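Local coordinates for protein tungsten-containing formylmethanofuran dehydrogenase 2 subunit C (Methanothermobacter wolfeii, PDB 5T5I) that forms part of a tungsten-containing formylmethanofuran dehydrogenase complex, which probably interconverts carbon dioxide plus methanofuran and formylmethanofuran in methanogenic metabolism, at residues Q11-E17 with D72-R78; F26-I31 with V54-D60; V154-N160 with I173-I179; N178-G182 with V196-G202. All blocks are in the same frame, centred on the assembly; numbering follows the deposited sequence.

Contact 1 of 4, residues Q11-E17 with D72-R78; sequences QPEVPLE and DVYNTKR
L16 with T76 and E17 with K77 form a short parallel ladder, in which the L16 amide bonds to N75 O (2.9 Å) and the K77 amide to L16 O (2.9 Å). The Q11 chain bends at chi2 (-91°) and brings OE1 against the type I turn V73-T76. There it accepts two donors in its carbonyl plane: N75 N at 2.9 Å, through a bent bond, and T76 OG1 at 2.9 Å, on a lone pair. Q11 CB rests 3.6 Å from Y74 CE1. A leucine here would probably leave the N75 amide and the T76 hydroxyl without their shared acceptor. N75 in turn reaches across, its ND2 giving P12 O a nearly straight bond (2.9 Å, 174°) in the amide plane. Past the ladder, R78 NE forms a salt bridge to E17 OE2 (3.2 Å), approaching from above the carboxylate plane, and a water joins E17 OE1 to R78 NH1. E17 also pairs with a basic side chain of another protein's chain, and R78 NH2 bonds to Q81. This parallel pair joins strand 76-77 to the small mixed sheet of strands 44-47, 38-41 and 16-17, at one end of what is probably a parallel beta-helix.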
loop_
_atom_site.group_PDB
_atom_site.type_symbol
_atom_site.label_atom_id
_atom_site.label_comp_id
_atom_site.label_asym_id
_atom_site.label_seq_id
_atom_site.Cartn_x
_atom_site.Cartn_y
_atom_site.Cartn_z
ATOM N N GLN C 11 21.619 4.731 52.481
ATOM C CA GLN C 11 20.418 3.930 52.263
ATOM C C GLN C 11 20.835 2.481 51.976
ATOM O O GLN C 11 21.815 2.263 51.264
ATOM C CB GLN C 11 19.588 4.467 51.089
ATOM C CG GLN C 11 18.836 5.752 51.403
ATOM C CD GLN C 11 17.444 5.482 51.919
ATOM O OE1 GLN C 11 16.517 5.228 51.137
ATOM N NE2 GLN C 11 17.241 5.594 53.228
ATOM N N PRO C 12 20.124 1.488 52.539
ATOM C CA PRO C 12 20.477 0.082 52.265
ATOM C C PRO C 12 19.998 -0.394 50.893
ATOM O O PRO C 12 19.073 0.200 50.330
ATOM C CB PRO C 12 19.755 -0.677 53.386
ATOM C CG PRO C 12 18.567 0.166 53.699
ATOM C CD PRO C 12 18.945 1.593 53.426
ATOM N N GLU C 13 20.604 -1.482 50.366
ATOM C CA GLU C 13 20.173 -2.104 49.096
ATOM C C GLU C 13 18.826 -2.826 49.245
ATOM O O GLU C 13 18.051 -2.873 48.286
ATOM C CB GLU C 13 21.222 -3.091 48.554
ATOM C CG GLU C 13 22.456 -2.415 47.974
ATOM C CD GLU C 13 23.245 -3.254 46.987
ATOM O OE1 GLU C 13 23.102 -4.499 46.993
ATOM O OE2 GLU C 13 24.014 -2.658 46.200
ATOM N N VAL C 14 18.564 -3.423 50.429
ATOM C CA VAL C 14 17.274 -4.027 50.750
ATOM C C VAL C 14 16.446 -2.824 51.207
ATOM O O VAL C 14 16.855 -2.186 52.173
ATOM C CB VAL C 14 17.377 -5.096 51.859
ATOM C CG1 VAL C 14 15.992 -5.547 52.317
ATOM C CG2 VAL C 14 18.195 -6.284 51.380
ATOM N N PRO C 15 15.340 -2.438 50.535
ATOM C CA PRO C 15 14.650 -1.199 50.947
ATOM C C PRO C 15 14.078 -1.162 52.363
ATOM O O PRO C 15 13.830 -2.201 52.981
ATOM C CB PRO C 15 13.526 -1.040 49.914
ATOM C CG PRO C 15 13.840 -1.974 48.817
ATOM C CD PRO C 15 14.714 -3.048 49.345
ATOM N N LEU C 16 13.875 0.060 52.858
ATOM C CA LEU C 16 13.221 0.326 54.130
ATOM C C LEU C 16 11.744 0.580 53.845
ATOM O O LEU C 16 11.404 1.105 52.779
ATOM C CB LEU C 16 13.793 1.602 54.790
ATOM C CG LEU C 16 15.293 1.629 55.106
ATOM C CD1 LEU C 16 15.694 2.986 55.647
ATOM C CD2 LEU C 16 15.661 0.545 56.099
ATOM N N GLU C 17 10.871 0.230 54.791
ATOM C CA GLU C 17 9.436 0.571 54.736
ATOM C C GLU C 17 9.216 1.400 55.988
ATOM O O GLU C 17 9.427 0.897 57.086
ATOM C CB GLU C 17 8.497 -0.644 54.725
ATOM C CG GLU C 17 8.723 -1.577 53.550
ATOM C CD GLU C 17 7.523 -2.413 53.146
ATOM O OE1 GLU C 17 7.698 -3.325 52.304
ATOM O OE2 GLU C 17 6.404 -2.143 53.644
ATOM N N ASP C 72 18.627 12.190 50.179
ATOM C CA ASP C 72 18.000 11.231 49.284
ATOM C C ASP C 72 17.516 9.969 50.014
ATOM O O ASP C 72 18.296 9.319 50.707
ATOM C CB ASP C 72 18.982 10.874 48.155
ATOM C CG ASP C 72 18.378 10.032 47.053
ATOM O OD1 ASP C 72 17.139 10.031 46.918
ATOM O OD2 ASP C 72 19.142 9.390 46.315
ATOM N N VAL C 73 16.226 9.610 49.836
ATOM C CA VAL C 73 15.656 8.395 50.431
ATOM C C VAL C 73 15.018 7.541 49.336
ATOM O O VAL C 73 13.884 7.058 49.474
ATOM C CB VAL C 73 14.729 8.681 51.646
ATOM C CG1 VAL C 73 15.547 9.108 52.854
ATOM C CG2 VAL C 73 13.661 9.724 51.329
ATOM N N TYR C 74 15.792 7.342 48.239
ATOM C CA TYR C 74 15.389 6.571 47.055
ATOM C C TYR C 74 14.951 5.133 47.387
ATOM O O TYR C 74 14.209 4.552 46.608
ATOM C CB TYR C 74 16.513 6.547 45.986
ATOM C CG TYR C 74 17.626 5.565 46.283
ATOM C CD1 TYR C 74 18.647 5.887 47.167
ATOM C CD2 TYR C 74 17.619 4.283 45.737
ATOM C CE1 TYR C 74 19.645 4.972 47.485
ATOM C CE2 TYR C 74 18.617 3.358 46.046
ATOM C CZ TYR C 74 19.628 3.709 46.925
ATOM O OH TYR C 74 20.637 2.832 47.246
ATOM N N ASN C 75 15.451 4.552 48.497
ATOM C CA ASN C 75 15.100 3.193 48.902
ATOM C C ASN C 75 14.258 3.149 50.190
ATOM O O ASN C 75 14.325 2.172 50.936
ATOM C CB ASN C 75 16.371 2.314 48.979
ATOM C CG ASN C 75 16.382 1.205 47.941
ATOM O OD1 ASN C 75 15.572 1.179 47.013
ATOM N ND2 ASN C 75 17.302 0.258 48.068
ATOM N N THR C 76 13.368 4.149 50.375
ATOM C CA THR C 76 12.456 4.201 51.525
ATOM C C THR C 76 11.030 4.314 51.012
ATOM O O THR C 76 10.681 5.282 50.315
ATOM C CB THR C 76 12.820 5.318 52.498
ATOM O OG1 THR C 76 14.198 5.183 52.841
ATOM C CG2 THR C 76 11.980 5.281 53.774
ATOM N N LYS C 77 10.217 3.312 51.369
ATOM C CA LYS C 77 8.823 3.170 50.951
ATOM C C LYS C 77 7.852 3.662 52.025
ATOM O O LYS C 77 8.185 3.679 53.206
ATOM C CB LYS C 77 8.517 1.681 50.667
ATOM C CG LYS C 77 9.352 1.075 49.551
ATOM C CD LYS C 77 9.160 -0.441 49.436
ATOM C CE LYS C 77 9.920 -1.003 48.252
ATOM N NZ LYS C 77 9.793 -2.470 48.162
ATOM N N ARG C 78 6.637 4.042 51.589
ATOM C CA ARG C 78 5.480 4.403 52.424
ATOM C C ARG C 78 5.650 5.665 53.290
ATOM O O ARG C 78 4.908 5.833 54.250
ATOM C CB ARG C 78 5.067 3.196 53.298
ATOM C CG ARG C 78 4.789 1.942 52.480
ATOM C CD ARG C 78 4.273 0.788 53.315
ATOM N NE ARG C 78 4.040 -0.393 52.485
ATOM C CZ ARG C 78 2.966 -0.637 51.735
ATOM N NH1 ARG C 78 2.888 -1.750 51.031
ATOM N NH2 ARG C 78 1.967 0.238 51.674
HETATM O O HOH W 1 17.838 -1.848 45.785
HETATM O O HOH W 2 5.348 -3.151 50.773
#

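Contact 2 of 4, residues F26-I31 with V54-D60; sequences FAGKSI and VSGEPAD
G28 and A59 make the direct hydrogen bond of this contact, G28 N to A59 O at 2.8 Å and almost straight (175°), with the donor tilted a little from the carbonyl plane. The same oxygen meets A27 CA in a CA-H...O contact of 3.5 Å, so two successive residues of one segment converge on a single carbonyl. A water extends the polar link: it lies within bonding distance of F26 O and K29 O and accepts from the A59 amide.

These bonds sit on a type II beta turn from F26 to K29, whose third residue, G28, has the positive phi (79°) usual there. The turn follows helix 23-26 and leads into helix 31-35. The S30 side chain caps a backbone N of that helix and the E33 carboxylate bonds back to S30 N, a capping-box pattern. The turn therefore couples two short helices to the loop that leaves strand 52-56.

Van der Waals contacts gather round I31, whose two branches separate. CG2, anti to the backbone N, makes an apolar contact with V54 CG1 (4.1 Å), the two side chains running past one another in opposite senses; CD1 reaches to G56 O at 3.6 Å and also touches S55 C. Replacing I31 with an alanine is likely to open a gap beside V54 and G56 at the start of helix 31-35. P58 lies against the segment between the turn and I31: its CB is 3.4 Å from K29 O, and its CG lies 4.0 Å from S30 CA. At the far end, A27 CB is 3.6 Å from D60 O.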
loop_
_atom_site.group_PDB
_atom_site.type_symbol
_atom_site.label_atom_id
_atom_site.label_comp_id
_atom_site.label_asym_id
_atom_site.label_seq_id
_atom_site.Cartn_x
_atom_site.Cartn_y
_atom_site.Cartn_z
ATOM N N PHE C 26 5.007 11.442 64.960
ATOM C CA PHE C 26 6.017 12.310 65.579
ATOM C C PHE C 26 5.396 13.203 66.651
ATOM O O PHE C 26 6.085 13.558 67.604
ATOM C CB PHE C 26 6.760 13.142 64.512
ATOM C CG PHE C 26 7.830 12.422 63.710
ATOM C CD1 PHE C 26 7.702 11.071 63.390
ATOM C CD2 PHE C 26 8.902 13.122 63.174
ATOM C CE1 PHE C 26 8.690 10.417 62.649
ATOM C CE2 PHE C 26 9.877 12.469 62.419
ATOM C CZ PHE C 26 9.758 11.124 62.154
ATOM N N ALA C 27 4.083 13.524 66.532
ATOM C CA ALA C 27 3.381 14.368 67.513
ATOM C C ALA C 27 3.434 13.791 68.931
ATOM O O ALA C 27 3.158 12.606 69.123
ATOM C CB ALA C 27 1.936 14.578 67.087
ATOM N N GLY C 28 3.841 14.628 69.887
ATOM C CA GLY C 28 3.938 14.272 71.299
ATOM C C GLY C 28 5.166 13.475 71.705
ATOM O O GLY C 28 5.261 13.069 72.865
ATOM N N LYS C 29 6.120 13.242 70.779
ATOM C CA LYS C 29 7.334 12.474 71.061
ATOM C C LYS C 29 8.551 13.387 71.122
ATOM O O LYS C 29 8.660 14.329 70.343
ATOM C CB LYS C 29 7.573 11.420 69.965
ATOM C CG LYS C 29 6.588 10.267 69.976
ATOM C CD LYS C 29 7.009 9.179 68.983
ATOM C CE LYS C 29 6.140 7.938 69.021
ATOM N NZ LYS C 29 4.698 8.257 68.839
ATOM N N SER C 30 9.497 13.065 72.007
ATOM C CA SER C 30 10.764 13.784 72.122
ATOM C C SER C 30 11.671 13.334 70.972
ATOM O O SER C 30 11.365 12.349 70.302
ATOM C CB SER C 30 11.446 13.436 73.444
ATOM O OG SER C 30 11.820 12.068 73.454
ATOM N N ILE C 31 12.820 14.001 70.796
ATOM C CA ILE C 31 13.788 13.623 69.757
ATOM C C ILE C 31 14.288 12.183 69.993
ATOM O O ILE C 31 14.372 11.402 69.043
ATOM C CB ILE C 31 14.949 14.663 69.684
ATOM C CG1 ILE C 31 14.440 16.048 69.204
ATOM C CG2 ILE C 31 16.111 14.176 68.812
ATOM C CD1 ILE C 31 13.777 16.092 67.790
ATOM N N VAL C 54 18.646 12.339 63.824
ATOM C CA VAL C 54 17.424 13.081 64.167
ATOM C C VAL C 54 17.776 14.308 65.021
ATOM O O VAL C 54 18.544 14.182 65.972
ATOM C CB VAL C 54 16.377 12.189 64.896
ATOM C CG1 VAL C 54 15.043 12.926 65.060
ATOM C CG2 VAL C 54 16.160 10.859 64.163
ATOM N N SER C 55 17.185 15.479 64.692
ATOM C CA SER C 55 17.344 16.728 65.439
ATOM C C SER C 55 16.105 17.624 65.243
ATOM O O SER C 55 15.241 17.316 64.415
ATOM C CB SER C 55 18.602 17.474 64.991
ATOM O OG SER C 55 18.518 17.887 63.640
ATOM N N GLY C 56 16.035 18.715 66.004
ATOM C CA GLY C 56 14.948 19.683 65.902
ATOM C C GLY C 56 14.135 19.868 67.159
ATOM O O GLY C 56 14.606 19.566 68.256
ATOM N N GLU C 57 12.893 20.357 66.998
ATOM C CA GLU C 57 12.002 20.682 68.118
ATOM C C GLU C 57 10.698 19.872 68.116
ATOM O O GLU C 57 9.932 19.955 67.159
ATOM C CB GLU C 57 11.681 22.201 68.166
ATOM C CG GLU C 57 11.378 22.864 66.824
ATOM C CD GLU C 57 10.948 24.319 66.885
ATOM O OE1 GLU C 57 10.449 24.764 67.944
ATOM O OE2 GLU C 57 11.088 25.010 65.850
ATOM N N PRO C 58 10.372 19.153 69.204
ATOM C CA PRO C 58 9.092 18.437 69.248
ATOM C C PRO C 58 7.857 19.345 69.305
ATOM O O PRO C 58 7.956 20.533 69.612
ATOM C CB PRO C 58 9.195 17.645 70.563
ATOM C CG PRO C 58 10.630 17.587 70.880
ATOM C CD PRO C 58 11.138 18.913 70.444
ATOM N N ALA C 59 6.684 18.762 69.036
ATOM C CA ALA C 59 5.403 19.466 69.139
ATOM C C ALA C 59 4.310 18.458 69.479
ATOM O O ALA C 59 4.408 17.289 69.095
ATOM C CB ALA C 59 5.079 20.201 67.848
ATOM N N ASP C 60 3.290 18.898 70.220
ATOM C CA ASP C 60 2.209 18.012 70.658
ATOM C C ASP C 60 1.159 17.681 69.592
ATOM O O ASP C 60 0.532 16.633 69.702
ATOM C CB ASP C 60 1.515 18.587 71.901
ATOM C CG ASP C 60 2.391 18.576 73.141
ATOM O OD1 ASP C 60 2.932 17.497 73.476
ATOM O OD2 ASP C 60 2.496 19.631 73.804
HETATM O O HOH W 3 7.244 15.845 68.601
#

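Contact 3 of 4, residues V154-N160 with I173-I179; sequences VHGNADN and IKGDVNI
V154 and I173 form the parallel bridge that starts this contact, and the segments then run on together in the same direction as far as N160 and I179. K174 N bonds to V154 O at 2.9 Å, almost in line with that carbonyl. After a weak bond from G175 N to G156 O, the A158 amide bonds to D176 O at 3.0 Å and the N178 amide to D159 O at 3.1 Å.

Two asparagines stand in for backbone acceptors along this pairing. N157 OD1 receives the D176 amide at 2.8 Å. N160 OD1 takes two donors: N178 ND2 at 2.8 Å, in its carbonyl plane and on a lone pair, and I179 N at 3.2 Å from above that plane. The N160 and N178 amides lie side by side and nearly coplanar (8°); N178 CG stands anti to its own backbone nitrogen (chi1 -168°), which carries ND2 alongside N160. Apolar contact comes from I173 CD1, 3.9 Å from V154 CB and also touching A158 CB. Near the segments' start, K174 CD covers one face of the H155 ring in a CH-pi contact, while H155 NE2 bonds to E127.

The segments continue the parallel strands 151-154 and 170-173. Segment 154-160 is sandwiched: its other side bonds to D131 and D134 of the preceding turn, and beyond 173-179 V177 and I179 pack on strand 196-198.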
loop_
_atom_site.group_PDB
_atom_site.type_symbol
_atom_site.label_atom_id
_atom_site.label_comp_id
_atom_site.label_asym_id
_atom_site.label_seq_id
_atom_site.Cartn_x
_atom_site.Cartn_y
_atom_site.Cartn_z
ATOM N N VAL C 154 2.576 16.485 39.658
ATOM C CA VAL C 154 3.885 15.944 39.247
ATOM C C VAL C 154 4.437 16.944 38.229
ATOM O O VAL C 154 3.815 17.130 37.183
ATOM C CB VAL C 154 3.751 14.521 38.641
ATOM C CG1 VAL C 154 5.098 14.000 38.128
ATOM C CG2 VAL C 154 3.161 13.547 39.650
ATOM N N HIS C 155 5.582 17.585 38.520
ATOM C CA HIS C 155 6.166 18.599 37.623
ATOM C C HIS C 155 6.887 17.988 36.419
ATOM O O HIS C 155 6.965 18.635 35.382
ATOM C CB HIS C 155 7.074 19.570 38.380
ATOM C CG HIS C 155 6.323 20.470 39.310
ATOM N ND1 HIS C 155 6.365 21.835 39.169
ATOM C CD2 HIS C 155 5.483 20.167 40.329
ATOM C CE1 HIS C 155 5.606 22.327 40.131
ATOM N NE2 HIS C 155 5.030 21.359 40.833
ATOM N N GLY C 156 7.371 16.753 36.561
ATOM C CA GLY C 156 8.022 16.022 35.481
ATOM C C GLY C 156 7.034 15.118 34.767
ATOM O O GLY C 156 5.847 15.441 34.658
ATOM N N ASN C 157 7.510 13.958 34.327
ATOM C CA ASN C 157 6.706 12.935 33.641
ATOM C C ASN C 157 6.201 11.866 34.593
ATOM O O ASN C 157 6.728 11.712 35.695
ATOM C CB ASN C 157 7.554 12.245 32.560
ATOM C CG ASN C 157 8.141 13.212 31.562
ATOM O OD1 ASN C 157 7.472 14.147 31.104
ATOM N ND2 ASN C 157 9.404 13.045 31.222
ATOM N N ALA C 158 5.184 11.102 34.153
ATOM C CA ALA C 158 4.663 9.934 34.877
ATOM C C ALA C 158 4.478 8.796 33.869
ATOM O O ALA C 158 4.596 9.026 32.662
ATOM C CB ALA C 158 3.373 10.248 35.617
ATOM N N ASP C 159 4.265 7.579 34.341
ATOM C CA ASP C 159 4.215 6.408 33.448
ATOM C C ASP C 159 2.790 5.906 33.144
ATOM O O ASP C 159 2.041 6.641 32.496
ATOM C CB ASP C 159 5.131 5.314 34.008
ATOM C CG ASP C 159 6.590 5.736 34.137
ATOM O OD1 ASP C 159 7.048 6.564 33.315
ATOM O OD2 ASP C 159 7.280 5.223 35.046
ATOM N N ASN C 160 2.428 4.653 33.509
ATOM C CA ASN C 160 1.133 4.079 33.154
ATOM C C ASN C 160 0.092 4.157 34.235
ATOM O O ASN C 160 0.408 4.151 35.421
ATOM C CB ASN C 160 1.281 2.595 32.797
ATOM C CG ASN C 160 2.020 2.293 31.521
ATOM O OD1 ASN C 160 2.453 3.175 30.788
ATOM N ND2 ASN C 160 2.087 1.026 31.181
ATOM N N ILE C 173 -0.343 16.393 35.727
ATOM C CA ILE C 173 0.987 15.981 35.248
ATOM C C ILE C 173 1.451 17.115 34.343
ATOM O O ILE C 173 0.828 17.358 33.304
ATOM C CB ILE C 173 0.980 14.621 34.477
ATOM C CG1 ILE C 173 0.217 13.522 35.233
ATOM C CG2 ILE C 173 2.420 14.163 34.139
ATOM C CD1 ILE C 173 0.696 13.185 36.638
ATOM N N LYS C 174 2.509 17.823 34.728
ATOM C CA LYS C 174 3.008 18.942 33.921
ATOM C C LYS C 174 3.825 18.466 32.696
ATOM O O LYS C 174 3.906 19.181 31.706
ATOM C CB LYS C 174 3.766 19.942 34.780
ATOM C CG LYS C 174 2.884 20.544 35.881
ATOM C CD LYS C 174 3.578 21.708 36.647
ATOM C CE LYS C 174 2.762 22.943 37.008
ATOM N NZ LYS C 174 1.275 22.812 36.894
ATOM N N GLY C 175 4.385 17.258 32.769
ATOM C CA GLY C 175 5.099 16.630 31.667
ATOM C C GLY C 175 4.224 15.667 30.875
ATOM O O GLY C 175 3.006 15.856 30.748
ATOM N N ASP C 176 4.848 14.612 30.354
ATOM C CA ASP C 176 4.184 13.579 29.556
ATOM C C ASP C 176 3.806 12.353 30.388
ATOM O O ASP C 176 4.376 12.115 31.452
ATOM C CB ASP C 176 5.138 13.115 28.441
ATOM C CG ASP C 176 5.681 14.243 27.590
ATOM O OD1 ASP C 176 4.911 15.176 27.284
ATOM O OD2 ASP C 176 6.888 14.209 27.259
ATOM N N VAL C 177 2.871 11.554 29.864
ATOM C CA VAL C 177 2.499 10.249 30.416
ATOM C C VAL C 177 2.674 9.194 29.320
ATOM O O VAL C 177 2.716 9.524 28.127
ATOM C CB VAL C 177 1.098 10.154 31.071
ATOM C CG1 VAL C 177 0.943 11.155 32.210
ATOM C CG2 VAL C 177 -0.009 10.319 30.049
ATOM N N ASN C 178 2.719 7.925 29.719
ATOM C CA ASN C 178 2.855 6.836 28.769
ATOM C C ASN C 178 1.471 6.333 28.326
ATOM O O ASN C 178 0.829 7.037 27.548
ATOM C CB ASN C 178 3.791 5.750 29.310
ATOM C CG ASN C 178 4.176 4.749 28.250
ATOM O OD1 ASN C 178 4.628 5.125 27.190
ATOM N ND2 ASN C 178 4.060 3.466 28.511
ATOM N N ILE C 179 0.976 5.169 28.807
ATOM C CA ILE C 179 -0.321 4.679 28.337
ATOM C C ILE C 179 -1.350 4.533 29.449
ATOM O O ILE C 179 -1.015 4.438 30.621
ATOM C CB ILE C 179 -0.181 3.367 27.523
ATOM C CG1 ILE C 179 0.309 2.184 28.405
ATOM C CG2 ILE C 179 0.726 3.582 26.316
ATOM C CD1 ILE C 179 0.176 0.806 27.735
HETATM O O HOH W 4 -0.751 6.984 32.507
#

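Contact 4 of 4, residues N178-G182 with V196-G202; sequences NIMPG and VVARAGG
M180 SD stands at the edge of the R199 guanidinium, near its plane, and I179 CD1 comes in obliquely. These residues belong to successive coils of what is probably a parallel beta-helix. The two long chains of M180 and R199 run alongside in the same sense, M180 CG 3.7 Å from R199 CB. R199 keeps extended from CG to NE, and its charged end pairs with an acidic side chain of another protein's chain, whose backbone also accepts from NH1. The flat amide of N178 presents OD1 to V197 CG2 at 3.5 Å.

Residues match one for one between the two segments, as expected of stacked coils. I179 bridges A198 in parallel, M180 and R199 share left-handed backbone angles (phi 59° and 61°), P181 lies by A200, and the glycines G182 and G201 both have positive phi. Three amides connect the coils: V197 N to N178 O at 3.0 Å, M180 N to A198 O at 3.0 Å, and G201 N to P181 O at 2.9 Å. M180 CA adds a CA-H...O contact to R199 O that is nearly straight (171°).

Apolar contacts accompany these bonds. The I179 and V197 side chains cross at a slant, I179 CG2 lying 3.9 Å from V197 CB and also touching A198 CB. P181 CG rests on V196 CG1 (4.0 Å) and on the neighbouring A200 CB. Although the V197 amide just before it is bonded, A198 N is buried by this contact and has no partner in the model.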
loop_
_atom_site.group_PDB
_atom_site.type_symbol
_atom_site.label_atom_id
_atom_site.label_comp_id
_atom_site.label_asym_id
_atom_site.label_seq_id
_atom_site.Cartn_x
_atom_site.Cartn_y
_atom_site.Cartn_z
ATOM N N ASN C 178 2.719 7.925 29.719
ATOM C CA ASN C 178 2.855 6.836 28.769
ATOM C C ASN C 178 1.471 6.333 28.326
ATOM O O ASN C 178 0.829 7.037 27.548
ATOM C CB ASN C 178 3.791 5.750 29.310
ATOM C CG ASN C 178 4.176 4.749 28.250
ATOM O OD1 ASN C 178 4.628 5.125 27.190
ATOM N ND2 ASN C 178 4.060 3.466 28.511
ATOM N N ILE C 179 0.976 5.169 28.807
ATOM C CA ILE C 179 -0.321 4.679 28.337
ATOM C C ILE C 179 -1.350 4.533 29.449
ATOM O O ILE C 179 -1.015 4.438 30.621
ATOM C CB ILE C 179 -0.181 3.367 27.523
ATOM C CG1 ILE C 179 0.309 2.184 28.405
ATOM C CG2 ILE C 179 0.726 3.582 26.316
ATOM C CD1 ILE C 179 0.176 0.806 27.735
ATOM N N MET C 180 -2.616 4.542 29.052
ATOM C CA MET C 180 -3.787 4.290 29.893
ATOM C C MET C 180 -3.985 5.238 31.095
ATOM O O MET C 180 -4.409 4.769 32.158
ATOM C CB MET C 180 -3.786 2.818 30.357
ATOM C CG MET C 180 -3.635 1.841 29.200
ATOM S SD MET C 180 -3.751 0.058 29.536
ATOM C CE MET C 180 -2.244 -0.242 30.473
ATOM N N PRO C 181 -3.797 6.573 30.946
ATOM C CA PRO C 181 -4.156 7.473 32.054
ATOM C C PRO C 181 -5.682 7.501 32.201
ATOM O O PRO C 181 -6.395 7.472 31.192
ATOM C CB PRO C 181 -3.622 8.833 31.595
ATOM C CG PRO C 181 -3.701 8.779 30.109
ATOM C CD PRO C 181 -3.371 7.338 29.751
ATOM N N GLY C 182 -6.165 7.494 33.438
ATOM C CA GLY C 182 -7.597 7.475 33.724
ATOM C C GLY C 182 -8.305 6.160 33.432
ATOM O O GLY C 182 -9.537 6.138 33.287
ATOM N N VAL C 196 0.439 12.170 25.550
ATOM C CA VAL C 196 -0.048 10.832 25.919
ATOM C C VAL C 196 0.307 9.899 24.754
ATOM O O VAL C 196 0.045 10.244 23.604
ATOM C CB VAL C 196 -1.583 10.786 26.169
ATOM C CG1 VAL C 196 -2.044 9.375 26.559
ATOM C CG2 VAL C 196 -2.013 11.808 27.214
ATOM N N VAL C 197 0.829 8.700 25.041
ATOM C CA VAL C 197 1.134 7.731 23.975
ATOM C C VAL C 197 -0.181 7.086 23.489
ATOM O O VAL C 197 -0.458 7.099 22.290
ATOM C CB VAL C 197 2.171 6.669 24.420
ATOM C CG1 VAL C 197 2.356 5.582 23.361
ATOM C CG2 VAL C 197 3.503 7.331 24.761
ATOM N N ALA C 198 -0.979 6.530 24.402
ATOM C CA ALA C 198 -2.213 5.851 24.000
ATOM C C ALA C 198 -3.188 5.589 25.142
ATOM O O ALA C 198 -2.827 5.631 26.316
ATOM C CB ALA C 198 -1.874 4.517 23.344
ATOM N N ARG C 199 -4.425 5.279 24.749
ATOM C CA ARG C 199 -5.504 4.773 25.588
ATOM C C ARG C 199 -5.954 5.676 26.733
ATOM O O ARG C 199 -6.331 5.161 27.790
ATOM C CB ARG C 199 -5.096 3.377 26.132
ATOM C CG ARG C 199 -4.751 2.387 25.036
ATOM C CD ARG C 199 -4.042 1.133 25.535
ATOM N NE ARG C 199 -3.598 0.345 24.390
ATOM C CZ ARG C 199 -2.988 -0.833 24.435
ATOM N NH1 ARG C 199 -2.762 -1.428 25.598
ATOM N NH2 ARG C 199 -2.645 -1.450 23.314
ATOM N N ALA C 200 -5.997 6.998 26.522
ATOM C CA ALA C 200 -6.491 7.895 27.574
ATOM C C ALA C 200 -7.978 7.612 27.806
ATOM O O ALA C 200 -8.731 7.460 26.851
ATOM C CB ALA C 200 -6.298 9.364 27.178
ATOM N N GLY C 201 -8.361 7.467 29.065
ATOM C CA GLY C 201 -9.748 7.224 29.418
ATOM C C GLY C 201 -10.276 5.841 29.078
ATOM O O GLY C 201 -11.495 5.650 29.054
ATOM N N GLY C 202 -9.377 4.876 28.828
ATOM C CA GLY C 202 -9.768 3.503 28.532
ATOM C C GLY C 202 -10.678 2.964 29.617
ATOM O O GLY C 202 -10.358 3.090 30.797
#

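From the N terminus, the chain enters contact 1 at 11-17, then makes contact 2 between 26-31 and 54-60, and only afterwards returns at 72-78 to close the larger loop. Contact 2 is therefore nested inside contact 1, with centres about 22 Å apart. Contact 1 joins the small N-terminal sheet to the first coils; contact 2 ties the short helices to strand 52-56. Much later, contacts 3 and 4 close short loops in series: 173-179 closes contact 3, and its last residues, N178 and I179, open contact 4. No contacts cross. These two link three successive coils through strands 177-179 and 196-198, across the chain's centre from contact 2.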